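Local structure of (S)-2-haloacid dehalogenase IVA (Burkholderia cepacia, 2NO4) at residues S153-D156 with L157-Y160; Y167-A170 with C171-G175; G192-K196 with F197-T201. The protein catalyses the hydrolytic dehalogenation of short-chain (S)-2-haloalkanoic acids, releasing halide and giving the (R)-2-hydroxy acids with inversion of configuration. All coordinates share one frame; numbering follows the deposited sequence.

Contact 1 (S153-D156 with L157-Y160); sequences SADD and LKIY
A154 O collects the backbone N-H groups of L157 and K158 where the chain turns after strand 150-153 of the Rossmann-like HAD core, on its way to helix 164-174. The two bonds differ: K158 N lies 2.8 Å from A154 O, almost in line with the C=O bond, while L157 N comes in well above the carbonyl plane, at 3.1 Å from A154 O. I159 N adds a third, weak bond to the same oxygen. An ST turn precedes it, in which D155 N donates to S153 OG at 3.0 Å; S153 OG is also hydrogen-bonded to G130 O.

D155 and K158 do not form a salt bridge. The carboxylate of D155 swings toward the lysine end, its CG anti to the backbone N (chi1 -157°), yet OD1 stays 4.2 Å from K158 NZ. A water bridges them, donating a hydrogen bond to D155 OD1 and accepting one from K158 NZ. NZ also makes a weak bond to D155 O, and OD1 is held as well by the hydroxyl of Y67. On the buried side the phenol of Y160 bonds to A68 O, and its side chain touches N129, a substrate-binding residue. A154 CB packs obliquely against the Y160 ring, 3.7 Å from Y160 CD2, and covers the partnerless carbonyl oxygen I159 O, 3.4 Å from A154 CB.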
loop_
_atom_site.group_PDB
_atom_site.type_symbol
_atom_site.label_atom_id
_atom_site.label_comp_id
_atom_site.label_asym_id
_atom_site.label_seq_id
_atom_site.Cartn_x
_atom_site.Cartn_y
_atom_site.Cartn_z
ATOM N N SER B 153 -5.973 0.257 19.781
ATOM C CA SER B 153 -5.131 0.957 18.820
ATOM C C SER B 153 -3.898 0.146 18.403
ATOM O O SER B 153 -3.305 -0.556 19.243
ATOM C CB SER B 153 -4.696 2.295 19.390
ATOM O OG SER B 153 -3.821 2.929 18.469
ATOM N N ALA B 154 -3.505 0.268 17.128
ATOM C CA ALA B 154 -2.211 -0.270 16.625
ATOM C C ALA B 154 -1.022 0.300 17.409
ATOM O O ALA B 154 0.036 -0.327 17.501
ATOM C CB ALA B 154 -2.023 0.081 15.145
ATOM N N ASP B 155 -1.201 1.523 17.904
ATOM C CA ASP B 155 -0.182 2.245 18.625
ATOM C C ASP B 155 0.207 1.577 19.953
ATOM O O ASP B 155 1.266 1.881 20.495
ATOM C CB ASP B 155 -0.606 3.693 18.878
ATOM C CG ASP B 155 0.594 4.616 19.102
ATOM O OD1 ASP B 155 1.573 4.570 18.314
ATOM O OD2 ASP B 155 0.557 5.412 20.054
ATOM N N ASP B 156 -0.625 0.667 20.452
ATOM C CA ASP B 156 -0.321 -0.050 21.696
ATOM C C ASP B 156 0.773 -1.077 21.439
ATOM O O ASP B 156 1.625 -1.277 22.295
ATOM C CB ASP B 156 -1.576 -0.694 22.288
ATOM C CG ASP B 156 -2.619 0.339 22.673
ATOM O OD1 ASP B 156 -2.209 1.422 23.079
ATOM O OD2 ASP B 156 -3.849 0.118 22.536
ATOM N N LEU B 157 0.780 -1.680 20.244
ATOM C CA LEU B 157 1.756 -2.722 19.891
ATOM C C LEU B 157 2.838 -2.216 18.957
ATOM O O LEU B 157 3.838 -2.898 18.761
ATOM C CB LEU B 157 1.075 -3.897 19.155
ATOM C CG LEU B 157 0.143 -4.842 19.878
ATOM C CD1 LEU B 157 0.052 -6.130 19.048
ATOM C CD2 LEU B 157 0.641 -5.124 21.285
ATOM N N LYS B 158 2.601 -1.062 18.332
ATOM C CA LYS B 158 3.517 -0.491 17.339
ATOM C C LYS B 158 3.657 -1.389 16.096
ATOM O O LYS B 158 4.736 -1.574 15.551
ATOM C CB LYS B 158 4.875 -0.096 17.964
ATOM C CG LYS B 158 4.702 1.006 19.044
ATOM C CD LYS B 158 6.030 1.617 19.487
ATOM C CE LYS B 158 5.854 2.413 20.824
ATOM N NZ LYS B 158 4.477 3.095 20.950
ATOM N N ILE B 159 2.510 -1.895 15.655
ATOM C CA ILE B 159 2.354 -2.868 14.582
ATOM C C ILE B 159 1.003 -2.572 13.900
ATOM O O ILE B 159 -0.024 -2.565 14.569
ATOM C CB ILE B 159 2.280 -4.302 15.163
ATOM C CG1 ILE B 159 3.630 -4.724 15.762
ATOM C CG2 ILE B 159 1.902 -5.327 14.063
ATOM C CD1 ILE B 159 3.521 -6.014 16.506
ATOM N N TYR B 160 1.012 -2.350 12.585
ATOM C CA TYR B 160 -0.214 -2.005 11.857
ATOM C C TYR B 160 -0.942 -3.211 11.266
ATOM O O TYR B 160 -0.342 -4.255 11.046
ATOM C CB TYR B 160 0.126 -1.010 10.747
ATOM C CG TYR B 160 0.359 0.401 11.246
ATOM C CD1 TYR B 160 1.598 1.017 11.096
ATOM C CD2 TYR B 160 -0.687 1.135 11.838
ATOM C CE1 TYR B 160 1.785 2.328 11.508
ATOM C CE2 TYR B 160 -0.497 2.442 12.237
ATOM C CZ TYR B 160 0.727 3.019 12.077
ATOM O OH TYR B 160 0.923 4.289 12.495
HETATM O O HOH W 1 3.821 5.676 19.248
#

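Contact 2 (Y167-A170 with C171-G175); sequences YQFA and CDRLG
F169 and R173, one helical turn apart, lie alongside each other and point the same way. The arginine does not lay its guanidinium flat on the ring: the two planes are 63° apart. R173 CG stands over one face of F169, 4.0 Å from the ring centroid and displaced toward the rim, a CH-pi contact. R173 NE comes just as near to the ring atoms, at the CE1-CZ side, 3.8 Å from F169 CZ, and that same CZ lies over one face of the guanidinium. Torsions in both residues bring this about. F169 has its CG anti to the backbone N (chi1 -179°), which leads the ring along the helix toward the arginine, while bends at chi2 (-61°) and chi3 bring the R173 chain alongside the ring.

These are i to i+4 neighbours on helix 164-174, which flanks the parallel sheet of the HAD core. R173 N reaches F169 O at 2.8 Å, and D172 N reaches Q168 O at 2.9 Å. The side chains of Q168 and D172, likewise four residues apart, slant across one another.

A170 and L174 face the sheet. L174 CB leans against the last turn, 3.2 Å from A170 O, and its side chain meets strands 123-128 and 150-153; A170 packs on L127. C171 SG passes 3.7 Å from Y167 O. The first bond of the Y167 side chain leads away from C171-G175, and the hydroxyl of this residue, thought to be important for catalysis, is hydrogen-bonded to D190.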
loop_
_atom_site.group_PDB
_atom_site.type_symbol
_atom_site.label_atom_id
_atom_site.label_comp_id
_atom_site.label_asym_id
_atom_site.label_seq_id
_atom_site.Cartn_x
_atom_site.Cartn_y
_atom_site.Cartn_z
ATOM N N TYR B 167 -4.907 -8.174 15.394
ATOM C CA TYR B 167 -6.156 -8.894 15.627
ATOM C C TYR B 167 -6.070 -9.727 16.920
ATOM O O TYR B 167 -7.046 -9.810 17.665
ATOM C CB TYR B 167 -6.537 -9.760 14.398
ATOM C CG TYR B 167 -6.553 -8.920 13.120
ATOM C CD1 TYR B 167 -7.507 -7.896 12.954
ATOM C CD2 TYR B 167 -5.597 -9.113 12.112
ATOM C CE1 TYR B 167 -7.533 -7.096 11.805
ATOM C CE2 TYR B 167 -5.603 -8.295 10.942
ATOM C CZ TYR B 167 -6.592 -7.299 10.806
ATOM O OH TYR B 167 -6.637 -6.472 9.704
ATOM N N GLN B 168 -4.907 -10.335 17.172
ATOM C CA GLN B 168 -4.654 -11.106 18.404
ATOM C C GLN B 168 -4.748 -10.215 19.642
ATOM O O GLN B 168 -5.327 -10.619 20.647
ATOM C CB GLN B 168 -3.284 -11.806 18.357
ATOM C CG GLN B 168 -2.977 -12.711 19.573
ATOM C CD GLN B 168 -3.987 -13.832 19.707
ATOM O OE1 GLN B 168 -4.661 -13.949 20.721
ATOM N NE2 GLN B 168 -4.108 -14.647 18.690
ATOM N N PHE B 169 -4.176 -9.014 19.555
ATOM C CA PHE B 169 -4.299 -7.973 20.589
ATOM C C PHE B 169 -5.765 -7.720 21.014
ATOM O O PHE B 169 -6.049 -7.596 22.213
ATOM C CB PHE B 169 -3.617 -6.667 20.114
ATOM C CG PHE B 169 -3.659 -5.535 21.120
ATOM C CD1 PHE B 169 -2.911 -5.594 22.312
ATOM C CD2 PHE B 169 -4.421 -4.388 20.874
ATOM C CE1 PHE B 169 -2.945 -4.511 23.244
ATOM C CE2 PHE B 169 -4.461 -3.331 21.802
ATOM C CZ PHE B 169 -3.724 -3.396 22.977
ATOM N N ALA B 170 -6.676 -7.631 20.036
ATOM C CA ALA B 170 -8.113 -7.470 20.292
ATOM C C ALA B 170 -8.692 -8.666 21.074
ATOM O O ALA B 170 -9.447 -8.475 22.020
ATOM C CB ALA B 170 -8.897 -7.254 18.929
ATOM N N CYS B 171 -8.366 -9.891 20.646
ATOM C CA CYS B 171 -8.756 -11.114 21.358
ATOM C C CYS B 171 -8.270 -11.067 22.798
ATOM O O CYS B 171 -9.055 -11.268 23.707
ATOM C CB CYS B 171 -8.179 -12.357 20.682
ATOM S SG CYS B 171 -8.900 -12.671 19.113
ATOM N N ASP B 172 -6.985 -10.787 22.976
ATOM C CA ASP B 172 -6.360 -10.640 24.302
ATOM C C ASP B 172 -7.034 -9.589 25.182
ATOM O O ASP B 172 -7.420 -9.886 26.324
ATOM C CB ASP B 172 -4.845 -10.374 24.207
ATOM C CG ASP B 172 -4.079 -11.519 23.557
ATOM O OD1 ASP B 172 -4.608 -12.632 23.359
ATOM O OD2 ASP B 172 -2.917 -11.302 23.206
ATOM N N ARG B 173 -7.169 -8.366 24.687
ATOM C CA ARG B 173 -7.766 -7.315 25.498
ATOM C C ARG B 173 -9.251 -7.544 25.781
ATOM O O ARG B 173 -9.743 -7.200 26.857
ATOM C CB ARG B 173 -7.572 -5.951 24.863
ATOM C CG ARG B 173 -6.155 -5.455 24.971
ATOM C CD ARG B 173 -5.720 -5.301 26.449
ATOM N NE ARG B 173 -4.930 -4.086 26.559
ATOM C CZ ARG B 173 -5.451 -2.868 26.704
ATOM N NH1 ARG B 173 -6.783 -2.688 26.821
ATOM N NH2 ARG B 173 -4.631 -1.836 26.758
ATOM N N LEU B 174 -9.971 -8.093 24.804
ATOM C CA LEU B 174 -11.420 -8.255 24.954
ATOM C C LEU B 174 -11.850 -9.556 25.613
ATOM O O LEU B 174 -13.038 -9.729 25.901
ATOM C CB LEU B 174 -12.157 -8.058 23.617
ATOM C CG LEU B 174 -11.997 -6.646 23.002
ATOM C CD1 LEU B 174 -12.556 -6.648 21.583
ATOM C CD2 LEU B 174 -12.659 -5.557 23.867
ATOM N N GLY B 175 -10.895 -10.460 25.832
ATOM C CA GLY B 175 -11.157 -11.764 26.467
ATOM C C GLY B 175 -12.026 -12.660 25.618
ATOM O O GLY B 175 -12.912 -13.348 26.131
#

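Contact 3 (G192-K196 with F197-T201); sequences GGAGK and FGFNT
A194 CB touches both F199 and T201, and this is the close-packed half of the turn. It lies 3.9 Å from F199 CD2, meeting that ring obliquely, and A194 CB is also 3.9 Å from T201 CG2. CG2 of T201 goes further in: set anti to the carbonyl carbon and beside the backbone N, it rests on the backbone of G195, 3.5 Å from G195 N. The F197 ring, steeply inclined to that of F199, brings its CD2 over one face of F199, offset toward the rim, and A194 O lies at the F197 ring edge. F183 of strand 181-185 packs on A194, and C171 of helix 164-174 touches both phenylalanines.

The other half is looser and more polar. A water donates to both G195 O and F199 O, spanning the helix end and the outgoing chain; it lies 2.9 Å from F199 O. K196, exposed, is extended until a bend at chi4, and its NZ is hydrogen-bonded to Q66 of the second subunit.

Between the halves, A194 O takes two N-H groups from opposite faces of its carbonyl plane: F199 N at 3.0 Å from A194 O, and G198 N at the same distance. G198 N also makes a weak bond to G195 O. With its positive phi (124°), G198 is the C-prime residue of a Schellman motif, here ending the helix of the beta-alpha-beta unit formed by strand 181-185, helix 188-197 and strand 200-204.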
loop_
_atom_site.group_PDB
_atom_site.type_symbol
_atom_site.label_atom_id
_atom_site.label_comp_id
_atom_site.label_asym_id
_atom_site.label_seq_id
_atom_site.Cartn_x
_atom_site.Cartn_y
_atom_site.Cartn_z
ATOM N N GLY B 192 -9.333 -8.964 4.788
ATOM C CA GLY B 192 -8.420 -10.038 4.416
ATOM C C GLY B 192 -7.591 -10.492 5.601
ATOM O O GLY B 192 -7.554 -11.674 5.891
ATOM N N GLY B 193 -6.974 -9.534 6.311
ATOM C CA GLY B 193 -6.186 -9.834 7.497
ATOM C C GLY B 193 -6.981 -10.443 8.643
ATOM O O GLY B 193 -6.552 -11.451 9.220
ATOM N N ALA B 194 -8.130 -9.829 8.962
ATOM C CA ALA B 194 -9.032 -10.287 10.014
ATOM C C ALA B 194 -9.608 -11.670 9.729
ATOM O O ALA B 194 -9.727 -12.504 10.636
ATOM C CB ALA B 194 -10.195 -9.251 10.192
ATOM N N GLY B 195 -9.956 -11.912 8.478
ATOM C CA GLY B 195 -10.551 -13.191 8.034
ATOM C C GLY B 195 -9.519 -14.301 8.084
ATOM O O GLY B 195 -9.787 -15.405 8.624
ATOM N N LYS B 196 -8.327 -14.018 7.552
ATOM C CA LYS B 196 -7.214 -14.980 7.666
ATOM C C LYS B 196 -6.850 -15.285 9.123
ATOM O O LYS B 196 -6.623 -16.433 9.464
ATOM C CB LYS B 196 -5.987 -14.538 6.900
ATOM C CG LYS B 196 -5.018 -15.707 6.703
ATOM C CD LYS B 196 -3.810 -15.274 5.982
ATOM C CE LYS B 196 -2.661 -16.182 6.397
ATOM N NZ LYS B 196 -2.854 -17.504 5.775
ATOM N N PHE B 197 -6.829 -14.271 9.976
ATOM C CA PHE B 197 -6.654 -14.468 11.414
ATOM C C PHE B 197 -7.737 -15.368 12.043
ATOM O O PHE B 197 -7.455 -16.151 12.978
ATOM C CB PHE B 197 -6.578 -13.107 12.142
ATOM C CG PHE B 197 -6.447 -13.236 13.640
ATOM C CD1 PHE B 197 -5.209 -13.546 14.207
ATOM C CD2 PHE B 197 -7.561 -13.080 14.468
ATOM C CE1 PHE B 197 -5.059 -13.720 15.595
ATOM C CE2 PHE B 197 -7.439 -13.226 15.854
ATOM C CZ PHE B 197 -6.183 -13.563 16.418
ATOM N N GLY B 198 -8.973 -15.278 11.550
ATOM C CA GLY B 198 -10.055 -16.109 12.097
ATOM C C GLY B 198 -11.311 -15.410 12.610
ATOM O O GLY B 198 -12.232 -16.086 13.085
ATOM N N PHE B 199 -11.370 -14.076 12.535
ATOM C CA PHE B 199 -12.625 -13.366 12.898
ATOM C C PHE B 199 -13.688 -13.657 11.856
ATOM O O PHE B 199 -13.348 -13.960 10.739
ATOM C CB PHE B 199 -12.448 -11.859 12.912
ATOM C CG PHE B 199 -11.602 -11.330 14.037
ATOM C CD1 PHE B 199 -11.374 -12.075 15.197
ATOM C CD2 PHE B 199 -11.051 -10.053 13.933
ATOM C CE1 PHE B 199 -10.589 -11.538 16.273
ATOM C CE2 PHE B 199 -10.271 -9.497 14.976
ATOM C CZ PHE B 199 -10.059 -10.249 16.166
ATOM N N ASN B 200 -14.971 -13.561 12.240
ATOM C CA ASN B 200 -16.095 -13.618 11.286
ATOM C C ASN B 200 -16.241 -12.245 10.633
ATOM O O ASN B 200 -16.561 -11.262 11.304
ATOM C CB ASN B 200 -17.398 -14.036 11.995
ATOM C CG ASN B 200 -17.258 -15.385 12.699
ATOM O OD1 ASN B 200 -17.232 -16.427 12.048
ATOM N ND2 ASN B 200 -17.131 -15.364 14.029
ATOM N N THR B 201 -16.007 -12.172 9.324
ATOM C CA THR B 201 -15.868 -10.870 8.670
ATOM C C THR B 201 -17.117 -10.406 7.938
ATOM O O THR B 201 -17.771 -11.169 7.235
ATOM C CB THR B 201 -14.643 -10.845 7.720
ATOM O OG1 THR B 201 -14.721 -11.977 6.854
ATOM C CG2 THR B 201 -13.366 -10.933 8.554
HETATM O O HOH W 2 -12.916 -16.058 8.805
#

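In the fold
The three contacts follow one another along the chain, all in the parallel-sheet core. Contact 1 is the turn leaving strand 150-153, an outermost strand of the sheet; contact 2 runs from Y167 to the end of helix 164-174, which comes next; contact 3 ends helix 188-197 and enters strand 200-204. Contact 2 touches both others, its centre about 12 Å from that of contact 1 and 13 Å from that of contact 3: F169 meets D156 and L157, while Y167 packs on G193 and F197. Contacts 1 and 3 do not touch. Through Y160 and Y167, contacts 1 and 2 also border substrate-binding N129 and K161, which is thought to matter for catalysis.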